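Local coordinates for protein manganese-dependent ADP-ribose/CDP-alcohol diphosphatase (Danio rerio, PDB 2NXF) that probably hydrolyses ADP-ribose and CDP-alcohols such as CDP-choline at a two-metal centre of the calcineurin-like phosphoesterase type, at residues V212-D217 against R253-V258; P233-P238 against G270-S275. One frame throughout, in Å; residues are numbered along the deposited sequence.

Interaction 1. Residues V212-D217 against R253-V258; sequences VLTLSD and RSHQSV
Leu213 lays its CB over one face of the His255 imidazole, a CH-pi contact in which CB sits 3.5 Å from the ring centroid and close to the ring normal. Further out, CD1 of Leu213 passes CD2 of the ring and meets CG2 of Val258 at 3.8 Å. The ring's edge is held by Asp217: His255 ND1 donates to OD2 over 2.7 Å, with an angle of 169° at the hydrogen. OD2 lies near the ring plane, while ND1 comes to the syn side of OD2, 33° out of the carboxylate plane. NE2 is hydrogen-bonded to Asp210 OD1, so both ring nitrogens are fixed from the same helix. In the calcineurin-like fold, helix 203-219 thus packs against the type I turn His255-Val258 that leads into strand 258-263, away from the metal site. The other oxygen of Asp217, OD1, accepts Ser257 N at 3.1 Å and, from the opposite face of the carboxylate, Ser257 OG at 2.7 Å; OG stands between its backbone N and carbonyl carbon (chi1 58°), where both donors reach OD1. An alanine at Asp217 would probably leave His255 ND1 and both Ser257 donors without their acceptor. A water donates weakly to Asp217 OD2 and accepts from Gln256 N at 2.9 Å.

Interaction 2. Residues P233-P238 against G270-S275; sequences PCAADP and GRCTDS
Cys234 reaches Cys272 through a disulfide that pins the loop between strand 222-227 and helix 245-253 onto strand 270-273, the outermost strand at one end of the seven-stranded mixed sheet. From its CB, which the bridge itself brings within 3.5 Å of Cys272 CB, the chain runs to SG and the 2.0 Å covalent bond to Cys272 SG. Both sulfurs stand between the backbone N and the carbonyl carbon of their own residue (chi1 50° in Cys234, 61° in Cys272), and chi3 across the bond is 57°. Cys234 was modelled in two conformers, and this geometry belongs to one of them. Beyond the bridge, Cys272 SG also lies 3.7 Å from Ala235 CB. No direct hydrogen bond joins the two segments; instead Gly270 CA approaches Ala235 O at 3.3 Å in a CA-H...O contact. That carbonyl also accepts a hydrogen bond from Thr282 OG1 of the adjoining strand 279-282. Glycine suits Gly270, because a CB built there would clash with Ala235 O. A water bridges the backbones, donating to Cys234 O at 2.7 Å and accepting from Arg271 N at 3.1 Å.

Overall arrangement
Along the chain the four segments come in the order 212-217, 233-238, 253-258, 270-275, so the two contacts cross. Interaction 1 closes the path from helix 203-219 through strand 222-227 and helix 245-253 to the start of strand 258-263; interaction 2 opens within that path and closes beyond it, on strand 270-273. Their centres lie 20 Å apart. Interaction 1 ties a helix to the turn before an inner strand of the seven-stranded sheet, whereas interaction 2 ties a loop to that sheet's end strand, with Ala235 about 11 Å from zinc ligand His265, side chain to side chain. A salt bridge joins them directly: Arg253 NH2 lies 2.7 Å from Asp274 OD1.

Interaction 1. Residues V212-D217 against R253-V258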
loop_
_atom_site.group_PDB
_atom_site.type_symbol
_atom_site.label_atom_id
_atom_site.label_comp_id
_atom_site.label_asym_id
_atom_site.label_seq_id
_atom_site.Cartn_x
_atom_site.Cartn_y
_atom_site.Cartn_z
ATOM N N VAL A 212 -8.567 16.770 4.377
ATOM C CA VAL A 212 -7.093 16.900 4.449
ATOM C C VAL A 212 -6.594 17.628 3.196
ATOM O O VAL A 212 -5.818 18.589 3.274
ATOM C CB VAL A 212 -6.415 15.517 4.625
ATOM C CG1 VAL A 212 -4.888 15.631 4.529
ATOM C CG2 VAL A 212 -6.796 14.938 5.999
ATOM N N LEU A 213 -7.083 17.197 2.032
ATOM C CA LEU A 213 -6.628 17.802 0.776
ATOM C C LEU A 213 -7.054 19.250 0.569
ATOM O O LEU A 213 -6.303 20.046 0.004
ATOM C CB LEU A 213 -7.056 16.928 -0.413
ATOM C CG LEU A 213 -6.435 15.517 -0.408
ATOM C CD1 LEU A 213 -6.948 14.717 -1.608
ATOM C CD2 LEU A 213 -4.877 15.504 -0.366
ATOM N N THR A 214 -8.256 19.608 1.031
ATOM C CA THR A 214 -8.727 20.989 0.996
ATOM C C THR A 214 -7.779 21.881 1.810
ATOM O O THR A 214 -7.354 22.942 1.354
ATOM C CB THR A 214 -10.166 21.090 1.532
ATOM O OG1 THR A 214 -11.063 20.411 0.635
ATOM C CG2 THR A 214 -10.602 22.555 1.705
ATOM N N LEU A 215 -7.416 21.419 3.000
ATOM C CA LEU A 215 -6.531 22.196 3.844
ATOM C C LEU A 215 -5.142 22.285 3.208
ATOM O O LEU A 215 -4.559 23.368 3.169
ATOM C CB LEU A 215 -6.496 21.636 5.260
ATOM C CG LEU A 215 -7.833 21.719 6.044
ATOM C CD1 LEU A 215 -7.461 21.543 7.497
ATOM C CD2 LEU A 215 -8.590 23.030 5.869
ATOM N N SER A 216 -4.655 21.171 2.660
ATOM C CA SER A 216 -3.377 21.178 1.929
ATOM C C SER A 216 -3.366 22.134 0.741
ATOM O O SER A 216 -2.375 22.843 0.530
ATOM C CB SER A 216 -3.018 19.769 1.504
ATOM O OG SER A 216 -2.604 19.037 2.650
ATOM N N ASP A 217 -4.475 22.210 0.003
ATOM C CA ASP A 217 -4.594 23.188 -1.102
ATOM C C ASP A 217 -4.309 24.598 -0.585
ATOM O O ASP A 217 -3.503 25.341 -1.146
ATOM C CB ASP A 217 -6.010 23.195 -1.718
ATOM C CG ASP A 217 -6.356 21.902 -2.467
ATOM O OD1 ASP A 217 -5.462 21.088 -2.792
ATOM O OD2 ASP A 217 -7.563 21.705 -2.734
ATOM N N ARG A 253 -8.894 14.341 -8.007
ATOM C CA ARG A 253 -8.997 15.278 -9.139
ATOM C C ARG A 253 -9.509 16.668 -8.738
ATOM O O ARG A 253 -9.355 17.634 -9.494
ATOM C CB ARG A 253 -9.862 14.681 -10.246
ATOM C CG ARG A 253 -9.184 13.483 -10.912
ATOM C CD ARG A 253 -10.123 12.731 -11.839
ATOM N NE ARG A 253 -9.399 11.693 -12.579
ATOM C CZ ARG A 253 -9.962 10.593 -13.075
ATOM N NH1 ARG A 253 -11.258 10.367 -12.894
ATOM N NH2 ARG A 253 -9.226 9.719 -13.750
ATOM N N SER A 254 -10.110 16.749 -7.549
ATOM C CA SER A 254 -10.622 17.992 -6.972
ATOM C C SER A 254 -9.551 18.854 -6.307
ATOM O O SER A 254 -9.836 19.984 -5.898
ATOM C CB SER A 254 -11.679 17.648 -5.913
ATOM O OG SER A 254 -12.842 17.142 -6.555
ATOM N N HIS A 255 -8.334 18.323 -6.175
ATOM C CA HIS A 255 -7.317 18.973 -5.351
ATOM C C HIS A 255 -5.951 19.072 -6.011
ATOM O O HIS A 255 -5.294 18.046 -6.253
ATOM C CB HIS A 255 -7.187 18.228 -4.020
ATOM C CG HIS A 255 -8.445 18.238 -3.214
ATOM N ND1 HIS A 255 -8.871 19.350 -2.523
ATOM C CD2 HIS A 255 -9.376 17.276 -2.996
ATOM C CE1 HIS A 255 -10.017 19.078 -1.919
ATOM N NE2 HIS A 255 -10.335 17.821 -2.179
ATOM N N GLN A 256 -5.512 20.316 -6.235
ATOM C CA GLN A 256 -4.195 20.558 -6.823
ATOM C C GLN A 256 -3.022 20.168 -5.921
ATOM O O GLN A 256 -1.890 19.999 -6.407
ATOM C CB GLN A 256 -4.060 22.001 -7.330
ATOM C CG GLN A 256 -4.818 22.234 -8.636
ATOM C CD GLN A 256 -4.061 23.106 -9.631
ATOM O OE1 GLN A 256 -4.479 24.226 -9.927
ATOM N NE2 GLN A 256 -2.943 22.591 -10.157
ATOM N N SER A 257 -3.282 19.993 -4.626
ATOM C CA SER A 257 -2.222 19.617 -3.682
ATOM C C SER A 257 -1.717 18.186 -3.852
ATOM O O SER A 257 -0.649 17.849 -3.354
ATOM C CB SER A 257 -2.674 19.816 -2.231
ATOM O OG SER A 257 -3.833 19.060 -1.974
ATOM N N VAL A 258 -2.478 17.334 -4.538
ATOM C CA VAL A 258 -2.068 15.945 -4.714
ATOM C C VAL A 258 -0.821 15.879 -5.614
ATOM O O VAL A 258 -0.836 16.358 -6.754
ATOM C CB VAL A 258 -3.191 15.109 -5.335
ATOM C CG1 VAL A 258 -2.721 13.664 -5.568
ATOM C CG2 VAL A 258 -4.473 15.175 -4.459
HETATM O O HOH W 1 -7.298 22.529 -5.704
#

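Interaction 2. Residues P233-P238 against G270-S275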
loop_
_atom_site.group_PDB
_atom_site.type_symbol
_atom_site.label_atom_id
_atom_site.label_comp_id
_atom_site.label_asym_id
_atom_site.label_seq_id
_atom_site.Cartn_x
_atom_site.Cartn_y
_atom_site.Cartn_z
ATOM N N PRO A 233 -6.898 3.020 -13.143
ATOM C CA PRO A 233 -6.780 1.908 -14.082
ATOM C C PRO A 233 -5.533 1.916 -14.987
ATOM O O PRO A 233 -5.154 0.856 -15.495
ATOM C CB PRO A 233 -8.057 2.027 -14.938
ATOM C CG PRO A 233 -9.010 2.743 -14.089
ATOM C CD PRO A 233 -8.200 3.709 -13.270
ATOM N N CYS A 234 -4.923 3.088 -15.207
ATOM C CA CYS A 234 -3.683 3.172 -16.014
ATOM C C CYS A 234 -2.453 2.686 -15.260
ATOM O O CYS A 234 -1.406 2.440 -15.869
ATOM C CB CYS A 234 -3.408 4.591 -16.548
ATOM S SG CYS A 234 -3.486 5.966 -15.356
ATOM N N ALA A 235 -2.584 2.555 -13.944
ATOM C CA ALA A 235 -1.436 2.270 -13.076
ATOM C C ALA A 235 -1.395 0.861 -12.511
ATOM O O ALA A 235 -0.469 0.525 -11.772
ATOM C CB ALA A 235 -1.366 3.304 -11.925
ATOM N N ALA A 236 -2.383 0.030 -12.845
ATOM C CA ALA A 236 -2.430 -1.328 -12.287
ATOM C C ALA A 236 -3.386 -2.182 -13.091
ATOM O O ALA A 236 -4.256 -1.662 -13.778
ATOM C CB ALA A 236 -2.886 -1.296 -10.847
ATOM N N ASP A 237 -3.226 -3.496 -12.974
ATOM C CA ASP A 237 -4.184 -4.424 -13.571
ATOM C C ASP A 237 -5.559 -4.212 -12.910
ATOM O O ASP A 237 -5.628 -3.984 -11.702
ATOM C CB ASP A 237 -3.714 -5.863 -13.386
ATOM C CG ASP A 237 -4.556 -6.850 -14.170
ATOM O OD1 ASP A 237 -5.634 -7.264 -13.686
ATOM O OD2 ASP A 237 -4.169 -7.214 -15.310
ATOM N N PRO A 238 -6.654 -4.279 -13.699
ATOM C CA PRO A 238 -8.002 -4.075 -13.133
ATOM C C PRO A 238 -8.305 -4.976 -11.927
ATOM O O PRO A 238 -9.014 -4.552 -11.018
ATOM C CB PRO A 238 -8.937 -4.444 -14.281
ATOM C CG PRO A 238 -8.144 -4.327 -15.497
ATOM C CD PRO A 238 -6.701 -4.530 -15.150
ATOM N N GLY A 270 3.179 -0.547 -11.950
ATOM C CA GLY A 270 2.588 0.255 -13.012
ATOM C C GLY A 270 2.775 1.709 -12.641
ATOM O O GLY A 270 3.148 2.027 -11.507
ATOM N N ARG A 271 2.518 2.595 -13.590
ATOM C CA ARG A 271 2.624 4.034 -13.332
ATOM C C ARG A 271 1.953 4.798 -14.446
ATOM O O ARG A 271 1.964 4.365 -15.604
ATOM C CB ARG A 271 4.091 4.465 -13.232
ATOM C CG ARG A 271 4.942 4.072 -14.461
ATOM C CD ARG A 271 6.409 4.369 -14.224
ATOM N NE ARG A 271 6.948 3.630 -13.073
ATOM C CZ ARG A 271 8.185 3.792 -12.609
ATOM N NH1 ARG A 271 8.987 4.683 -13.200
ATOM N NH2 ARG A 271 8.600 3.080 -11.558
ATOM N N CYS A 272 1.397 5.955 -14.104
ATOM C CA CYS A 272 0.820 6.848 -15.111
ATOM C C CYS A 272 0.543 8.195 -14.476
ATOM O O CYS A 272 0.489 8.313 -13.262
ATOM C CB CYS A 272 -0.486 6.289 -15.666
ATOM S SG CYS A 272 -1.726 6.080 -14.393
ATOM N N THR A 273 0.363 9.201 -15.323
ATOM C CA THR A 273 -0.044 10.522 -14.875
ATOM C C THR A 273 -1.521 10.673 -15.223
ATOM O O THR A 273 -1.918 10.429 -16.376
ATOM C CB THR A 273 0.773 11.606 -15.601
ATOM O OG1 THR A 273 2.164 11.261 -15.534
ATOM C CG2 THR A 273 0.549 12.967 -14.963
ATOM N N ASP A 274 -2.333 11.068 -14.240
ATOM C CA ASP A 274 -3.743 11.350 -14.499
ATOM C C ASP A 274 -3.865 12.635 -15.330
ATOM O O ASP A 274 -2.935 13.437 -15.357
ATOM C CB ASP A 274 -4.530 11.511 -13.194
ATOM C CG ASP A 274 -6.019 11.643 -13.447
ATOM O OD1 ASP A 274 -6.648 10.610 -13.747
ATOM O OD2 ASP A 274 -6.554 12.780 -13.406
ATOM N N SER A 275 -5.006 12.838 -15.989
ATOM C CA SER A 275 -5.238 14.095 -16.717
ATOM C C SER A 275 -5.113 15.344 -15.820
ATOM O O SER A 275 -4.803 16.432 -16.315
ATOM C CB SER A 275 -6.581 14.086 -17.474
ATOM O OG SER A 275 -7.673 13.865 -16.591
HETATM O O HOH W 2 0.874 1.021 -15.729
#